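Side-chain contacts in putative mannose-6-phosphate isomerase YvyI (Bacillus subtilis, PDB 1QWR), which probably catalyses the interconversion of D-mannose 6-phosphate and D-fructose 6-phosphate, using one zinc ion per subunit: residues K49-V54 / G61-E66; L85-L90 / F270-V275. All blocks are in the same frame, centred on the assembly; numbering follows the deposited sequence. Where two conformers were deposited one is given.

Contact 1 of 2, residues K49-V54 / G61-E66; sequences KGPSTV and GKTLIE
Val54 and Lys62 hold the two segments together through their backbones: Val54 N donates to Lys62 O at 2.8 Å in a nearly straight bond, 170° at the hydrogen. Thr53 CA adds a CA-H...O contact to the same oxygen (3.3 Å), and the methyl Val54 CG2 lies against it at 3.4 Å. On one side of this link Gly61 N reaches Val54 O at 2.9 Å, with Gly61 in a positive-phi turn conformation. On the other side Leu64 N donates to Ser52 O at 3.0 Å, more bent at 143°. Thr53 and Thr63 face each other between the Ser52 and Val54 bonds as a non-hydrogen-bonded pair, while the backbone of Thr53 bonds to Thr12 on strand 9-17. Thr63 is the N-cap of helix 64-70. Its OG1 sits between the backbone N and the carbonyl carbon (chi1 66°) and accepts from Glu66 N at 3.1 Å, satisfying an amide of the first turn. Lys62 NZ reaches Glu66 OE1 from above the carboxylate plane, although Glu66 has two conformers and this salt bridge is therefore less certain. Pro51 adds an apolar touch, its CB lying 3.9 Å from Ile65 CD1. Ser52 OG is hydrogen-bonded to Ser45 N, and Leu64 packs inward on Ile44, Phe75 and Phe83. The Val54-Lys62 and Leu64-Ser52 bonds make a single antiparallel beta bridge at Thr53 and Thr63 that runs directly into an N-capped helix, within the type I phosphomannose isomerase catalytic region.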
ATOM      1  N   LYS A  49      -8.593  -0.727  12.715  1.00 18.91           N
ATOM      2  CA  LYS A  49      -7.431  -1.034  13.558  1.00 20.82           C
ATOM      3  C   LYS A  49      -6.349   0.053  13.608  1.00 21.38           C
ATOM      4  O   LYS A  49      -5.394  -0.043  14.374  1.00 22.00           O
ATOM      5  CB  LYS A  49      -6.804  -2.354  13.113  1.00 21.85           C
ATOM      6  CG  LYS A  49      -7.669  -3.579  13.403  1.00 24.47           C
ATOM      7  CD  LYS A  49      -6.916  -4.845  13.013  1.00 28.75           C
ATOM      8  CE  LYS A  49      -7.758  -6.112  13.227  1.00 32.89           C
ATOM      9  NZ  LYS A  49      -7.067  -7.347  12.727  1.00 35.49           N
ATOM     10  N   GLY A  50      -6.488   1.090  12.789  1.00 19.06           N
ATOM     11  CA  GLY A  50      -5.509   2.155  12.816  1.00 18.55           C
ATOM     12  C   GLY A  50      -5.852   3.225  11.801  1.00 17.84           C
ATOM     13  O   GLY A  50      -5.130   3.373  10.824  1.00 18.11           O
ATOM     14  N   PRO A  51      -6.950   3.982  11.997  1.00 19.99           N
ATOM     15  CA  PRO A  51      -7.304   5.017  11.014  1.00 17.53           C
ATOM     16  C   PRO A  51      -6.475   6.298  11.104  1.00 20.41           C
ATOM     17  O   PRO A  51      -6.041   6.713  12.198  1.00 17.01           O
ATOM     18  CB  PRO A  51      -8.785   5.263  11.286  1.00 18.10           C
ATOM     19  CG  PRO A  51      -8.865   5.098  12.812  1.00 19.50           C
ATOM     20  CD  PRO A  51      -7.967   3.881  13.073  1.00 19.43           C
ATOM     21  N   SER A  52      -6.243   6.910   9.943  1.00 17.07           N
ATOM     22  CA  SER A  52      -5.510   8.161   9.866  1.00 17.46           C
ATOM     23  C   SER A  52      -6.385   9.262  10.430  1.00 17.83           C
ATOM     24  O   SER A  52      -7.597   9.197  10.346  1.00 17.09           O
ATOM     25  CB  SER A  52      -5.204   8.523   8.409  1.00 18.25           C
ATOM     26  OG  SER A  52      -4.507   7.485   7.744  1.00 19.08           O
ATOM     27  N   THR A  53      -5.767  10.294  10.984  1.00 18.68           N
ATOM     28  CA  THR A  53      -6.528  11.424  11.492  1.00 20.11           C
ATOM     29  C   THR A  53      -6.138  12.615  10.631  1.00 17.45           C
ATOM     30  O   THR A  53      -4.991  12.718  10.209  1.00 19.48           O
ATOM     31  CB  THR A  53      -6.182  11.726  12.968  1.00 23.44           C
ATOM     32  OG1 THR A  53      -4.761  11.830  13.113  1.00 27.81           O
ATOM     33  CG2 THR A  53      -6.682  10.621  13.867  1.00 19.94           C
ATOM     34  N   VAL A  54      -7.099  13.491  10.338  1.00 17.30           N
ATOM     35  CA  VAL A  54      -6.843  14.680   9.533  1.00 16.20           C
ATOM     36  C   VAL A  54      -5.889  15.601  10.276  1.00 20.75           C
ATOM     37  O   VAL A  54      -6.104  15.951  11.449  1.00 20.13           O
ATOM     38  CB  VAL A  54      -8.140  15.414   9.226  1.00 17.82           C
ATOM     39  CG1 VAL A  54      -7.850  16.675   8.433  1.00 16.18           C
ATOM     40  CG2 VAL A  54      -9.073  14.489   8.466  1.00 17.08           C
ATOM     41  N   GLY A  61      -8.319  16.546  13.217  1.00 26.50           N
ATOM     42  CA  GLY A  61      -8.703  15.713  14.344  1.00 27.21           C
ATOM     43  C   GLY A  61      -9.651  14.581  13.988  1.00 28.32           C
ATOM     44  O   GLY A  61      -9.643  13.544  14.648  1.00 31.27           O
ATOM     45  N   LYS A  62     -10.466  14.770  12.953  1.00 25.68           N
ATOM     46  CA  LYS A  62     -11.403  13.736  12.525  1.00 25.02           C
ATOM     47  C   LYS A  62     -10.660  12.559  11.893  1.00 22.81           C
ATOM     48  O   LYS A  62      -9.578  12.745  11.340  1.00 22.06           O
ATOM     49  CB  LYS A  62     -12.393  14.325  11.525  1.00 26.29           C
ATOM     50  CG  LYS A  62     -13.296  15.403  12.149  1.00 30.77           C
ATOM     51  CD  LYS A  62     -14.530  15.635  11.307  1.00 33.47           C
ATOM     52  CE  LYS A  62     -15.476  16.663  11.952  1.00 36.13           C
ATOM     53  NZ  LYS A  62     -15.971  16.259  13.302  1.00 35.59           N
ATOM     54  N   THR A  63     -11.219  11.353  11.970  1.00 21.16           N
ATOM     55  CA  THR A  63     -10.546  10.203  11.359  1.00 19.11           C
ATOM     56  C   THR A  63     -11.035  10.103   9.925  1.00 17.03           C
ATOM     57  O   THR A  63     -12.060  10.682   9.573  1.00 16.59           O
ATOM     58  CB  THR A  63     -10.897   8.859  12.014  1.00 19.30           C
ATOM     59  OG1 THR A  63     -12.290   8.576  11.793  1.00 19.54           O
ATOM     60  CG2 THR A  63     -10.592   8.877  13.505  1.00 20.48           C
ATOM     61  N   LEU A  64     -10.317   9.345   9.098  1.00 18.55           N
ATOM     62  CA  LEU A  64     -10.732   9.203   7.712  1.00 17.98           C
ATOM     63  C   LEU A  64     -12.063   8.485   7.670  1.00 16.88           C
ATOM     64  O   LEU A  64     -12.834   8.688   6.749  1.00 15.19           O
ATOM     65  CB  LEU A  64      -9.682   8.436   6.904  1.00 17.09           C
ATOM     66  CG  LEU A  64      -9.854   8.445   5.386  1.00 15.35           C
ATOM     67  CD1 LEU A  64      -9.986   9.890   4.863  1.00 17.31           C
ATOM     68  CD2 LEU A  64      -8.630   7.769   4.742  1.00 15.43           C
ATOM     69  N   ILE A  65     -12.361   7.661   8.684  1.00 16.97           N
ATOM     70  CA  ILE A  65     -13.655   6.976   8.698  1.00 16.93           C
ATOM     71  C   ILE A  65     -14.785   8.010   8.864  1.00 16.76           C
ATOM     72  O   ILE A  65     -15.806   7.941   8.175  1.00 15.06           O
ATOM     73  CB  ILE A  65     -13.740   5.937   9.855  1.00 18.88           C
ATOM     74  CG1 ILE A  65     -12.661   4.856   9.644  1.00 19.77           C
ATOM     75  CG2 ILE A  65     -15.154   5.333   9.916  1.00 16.69           C
ATOM     76  CD1 ILE A  65     -12.452   3.904  10.814  1.00 22.65           C
ATOM     77  N   GLU A  66     -14.613   8.944   9.795  0.50 16.74           N
ATOM     78  CA  GLU A  66     -15.631   9.972  10.016  0.50 18.40           C
ATOM     79  C   GLU A  66     -15.812  10.819   8.741  0.51 18.47           C
ATOM     80  O   GLU A  66     -16.920  11.240   8.413  0.51 18.07           O
ATOM     81  CB  GLU A  66     -15.256  10.855  11.217  0.51 19.90           C
ATOM     82  CG  GLU A  66     -16.253  11.981  11.487  0.56 23.64           C
ATOM     83  CD  GLU A  66     -16.110  12.597  12.870  0.43 24.31           C
ATOM     84  OE1 GLU A  66     -16.801  13.604  13.147  0.48 26.34           O
ATOM     85  OE2 GLU A  66     -15.319  12.072  13.682  0.60 26.02           O
TER

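Contact 2 of 2, residues L85-L90 / F270-V275; sequences LLTKLL and FLICSV
Ser274 OG is hydrogen-bonded to His296 ND1 on the adjacent strand 296-299, and across the contact its nearest neighbour is the methyl Thr87 CG2, at 3.9 Å. No hydrogen bond joins the two segments. Thr87 divides its branches between two neighbours: with CG2 anti to the backbone N (chi1 -56° for OG1), the methyl faces Ser274 and the hydroxyl oxygen OG1 comes to 3.7 Å from Ile272 CG2. The Thr87 and Ile272 side chains run past each other in opposite directions. Strands 85-90 and 271-275 run almost parallel, 6° apart, but their axes are 9.3 Å from each other, too far for backbone pairing; they face one another through their side chains, one in the type I catalytic region and the other in the C-terminal cupin region, both of the cupin clan, whose fold is a beta jelly roll. Strand 38-44, which pairs with 85-92, contributes Ile44, whose side chain touches Thr87, Ile272 and Ser274. Ile272 spans Leu85 and Thr87: its extended CG1 arm (chi2 169°) carries CD1 to Leu85, 3.7 Å from Leu85 CD1 and 4.1 Å from Leu85 CB, the two side chains meeting at a slant. All four touching residues are buried. The Leu85 side chain lies about 8 Å from that of the zinc ligand Glu119, and Thr87's side chain about 13 Å from the zinc ion itself.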
ATOM      1  N   LEU A  85      -9.675   2.048   0.056  1.00 13.60           N
ATOM      2  CA  LEU A  85      -8.278   1.689   0.017  1.00 12.08           C
ATOM      3  C   LEU A  85      -7.501   1.891   1.308  1.00 14.27           C
ATOM      4  O   LEU A  85      -8.005   2.455   2.280  1.00 14.63           O
ATOM      5  CB  LEU A  85      -7.621   2.486  -1.127  1.00 12.89           C
ATOM      6  CG  LEU A  85      -8.213   2.282  -2.539  1.00 14.49           C
ATOM      7  CD1 LEU A  85      -7.555   3.249  -3.528  1.00 18.66           C
ATOM      8  CD2 LEU A  85      -7.991   0.844  -3.001  1.00 11.92           C
ATOM      9  N   LEU A  86      -6.247   1.442   1.279  1.00 13.54           N
ATOM     10  CA  LEU A  86      -5.339   1.575   2.398  1.00 14.94           C
ATOM     11  C   LEU A  86      -3.943   1.685   1.810  1.00 14.88           C
ATOM     12  O   LEU A  86      -3.552   0.861   0.986  1.00 12.82           O
ATOM     13  CB  LEU A  86      -5.460   0.365   3.317  1.00 14.94           C
ATOM     14  CG  LEU A  86      -4.367   0.115   4.363  1.00 15.12           C
ATOM     15  CD1 LEU A  86      -4.305   1.285   5.351  1.00 14.72           C
ATOM     16  CD2 LEU A  86      -4.717  -1.205   5.096  1.00 14.93           C
ATOM     17  N   THR A  87      -3.209   2.729   2.202  1.00 12.23           N
ATOM     18  CA  THR A  87      -1.865   2.937   1.683  1.00 13.64           C
ATOM     19  C   THR A  87      -0.875   2.892   2.830  1.00 14.63           C
ATOM     20  O   THR A  87      -1.056   3.573   3.844  1.00 12.89           O
ATOM     21  CB  THR A  87      -1.743   4.308   0.999  1.00 11.05           C
ATOM     22  OG1 THR A  87      -2.735   4.417  -0.033  1.00 15.56           O
ATOM     23  CG2 THR A  87      -0.365   4.490   0.401  1.00 13.86           C
ATOM     24  N   LYS A  88       0.191   2.127   2.636  1.00 12.52           N
ATOM     25  CA  LYS A  88       1.233   1.998   3.651  1.00 14.16           C
ATOM     26  C   LYS A  88       2.631   2.166   3.092  1.00 13.79           C
ATOM     27  O   LYS A  88       2.867   1.972   1.889  1.00 13.94           O
ATOM     28  CB  LYS A  88       1.219   0.595   4.255  1.00 14.69           C
ATOM     29  CG  LYS A  88      -0.089   0.159   4.884  1.00 15.17           C
ATOM     30  CD  LYS A  88       0.073  -1.311   5.327  1.00 13.08           C
ATOM     31  CE  LYS A  88      -1.237  -1.930   5.809  1.00 15.56           C
ATOM     32  NZ  LYS A  88      -0.955  -3.321   6.275  1.00 16.92           N
ATOM     33  N   LEU A  89       3.547   2.532   3.993  1.00 13.69           N
ATOM     34  CA  LEU A  89       4.986   2.577   3.717  1.00 15.46           C
ATOM     35  C   LEU A  89       5.488   1.387   4.549  1.00 15.20           C
ATOM     36  O   LEU A  89       5.159   1.287   5.753  1.00 16.77           O
ATOM     37  CB  LEU A  89       5.626   3.875   4.218  1.00 14.26           C
ATOM     38  CG  LEU A  89       5.503   5.041   3.234  1.00 16.48           C
ATOM     39  CD1 LEU A  89       6.032   6.320   3.920  1.00 15.01           C
ATOM     40  CD2 LEU A  89       6.304   4.752   1.946  1.00 16.28           C
ATOM     41  N   LEU A  90       6.257   0.484   3.925  1.00 14.25           N
ATOM     42  CA  LEU A  90       6.741  -0.713   4.609  1.00 15.75           C
ATOM     43  C   LEU A  90       8.264  -0.749   4.705  1.00 14.81           C
ATOM     44  O   LEU A  90       8.954  -0.598   3.696  1.00 16.95           O
ATOM     45  CB  LEU A  90       6.295  -1.970   3.863  1.00 15.59           C
ATOM     46  CG  LEU A  90       4.807  -2.100   3.524  1.00 19.41           C
ATOM     47  CD1 LEU A  90       4.585  -3.335   2.655  1.00 19.32           C
ATOM     48  CD2 LEU A  90       4.004  -2.186   4.798  1.00 17.70           C
ATOM     49  N   PHE A 270     -11.422  11.478  -6.132  1.00 15.40           N
ATOM     50  CA  PHE A 270     -10.465  11.994  -5.150  1.00 14.45           C
ATOM     51  C   PHE A 270      -9.126  11.339  -5.467  1.00 13.38           C
ATOM     52  O   PHE A 270      -9.090  10.284  -6.108  1.00 14.39           O
ATOM     53  CB  PHE A 270     -10.884  11.681  -3.707  1.00 16.21           C
ATOM     54  CG  PHE A 270     -11.057  10.220  -3.423  1.00 14.09           C
ATOM     55  CD1 PHE A 270     -10.000   9.452  -2.920  1.00 17.30           C
ATOM     56  CD2 PHE A 270     -12.293   9.612  -3.635  1.00 13.70           C
ATOM     57  CE1 PHE A 270     -10.178   8.095  -2.628  1.00 15.99           C
ATOM     58  CE2 PHE A 270     -12.480   8.264  -3.355  1.00 15.35           C
ATOM     59  CZ  PHE A 270     -11.427   7.497  -2.849  1.00 16.09           C
ATOM     60  N   LEU A 271      -8.027  11.962  -5.053  1.00 14.11           N
ATOM     61  CA  LEU A 271      -6.700  11.383  -5.303  1.00 13.38           C
ATOM     62  C   LEU A 271      -5.994  11.162  -3.984  1.00 13.06           C
ATOM     63  O   LEU A 271      -6.002  12.048  -3.132  1.00 14.66           O
ATOM     64  CB  LEU A 271      -5.841  12.330  -6.152  1.00 14.58           C
ATOM     65  CG  LEU A 271      -6.288  12.590  -7.590  1.00 19.95           C
ATOM     66  CD1 LEU A 271      -5.246  13.498  -8.273  1.00 22.21           C
ATOM     67  CD2 LEU A 271      -6.438  11.264  -8.349  1.00 22.68           C
ATOM     68  N   ILE A 272      -5.407   9.982  -3.825  1.00 11.98           N
ATOM     69  CA  ILE A 272      -4.635   9.612  -2.642  1.00 11.91           C
ATOM     70  C   ILE A 272      -3.176   9.866  -3.040  1.00 12.92           C
ATOM     71  O   ILE A 272      -2.700   9.275  -4.019  1.00 14.69           O
ATOM     72  CB  ILE A 272      -4.802   8.129  -2.316  1.00 12.37           C
ATOM     73  CG1 ILE A 272      -6.242   7.861  -1.892  1.00 13.08           C
ATOM     74  CG2 ILE A 272      -3.767   7.709  -1.235  1.00 10.70           C
ATOM     75  CD1 ILE A 272      -6.603   6.363  -1.795  1.00 12.69           C
ATOM     76  N   CYS A 273      -2.460  10.685  -2.259  1.00 11.16           N
ATOM     77  CA  CYS A 273      -1.091  11.077  -2.585  1.00 12.33           C
ATOM     78  C   CYS A 273      -0.074  10.877  -1.464  1.00 12.06           C
ATOM     79  O   CYS A 273      -0.348  11.233  -0.310  1.00 12.28           O
ATOM     80  CB  CYS A 273      -1.064  12.571  -2.975  1.00 12.77           C
ATOM     81  SG  CYS A 273      -2.314  13.049  -4.215  1.00 15.89           S
ATOM     82  N   SER A 274       1.095  10.330  -1.825  1.00 11.96           N
ATOM     83  CA  SER A 274       2.216  10.089  -0.897  1.00 12.42           C
ATOM     84  C   SER A 274       3.493  10.684  -1.501  1.00 13.56           C
ATOM     85  O   SER A 274       3.878  10.357  -2.640  1.00 12.79           O
ATOM     86  CB  SER A 274       2.449   8.573  -0.668  1.00 13.08           C
ATOM     87  OG  SER A 274       1.328   7.943  -0.070  1.00 15.15           O
ATOM     88  N   VAL A 275       4.144  11.583  -0.770  1.00 13.32           N
ATOM     89  CA  VAL A 275       5.391  12.180  -1.274  1.00 13.34           C
ATOM     90  C   VAL A 275       6.529  11.274  -0.829  1.00 13.25           C
ATOM     91  O   VAL A 275       6.851  11.208   0.351  1.00 14.15           O
ATOM     92  CB  VAL A 275       5.583  13.577  -0.695  1.00 13.00           C
ATOM     93  CG1 VAL A 275       6.831  14.216  -1.273  1.00 13.84           C
ATOM     94  CG2 VAL A 275       4.322  14.407  -0.989  1.00 13.46           C
TER

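How the contacts relate
Contact 1 is the outer of the two, only partly buried and about 17 Å from the chain centre to its own centre, whereas contact 2 lies about 7 Å from it and is wholly buried. Their centres are 14 Å apart and they do not touch. Chemistry follows place: 49-54 and 61-66 are tied by backbone hydrogen bonds within a short local excursion, while 85-90 and 270-275, far apart in sequence, meet through side chains alone. Strand 38-44 serves both, since Ile44 packs on Leu64 of contact 1 and on Ile272 of contact 2; Phe83 likewise touches Leu64 and Ile272. Helix 64-70 leads along the chain to strand 85-92.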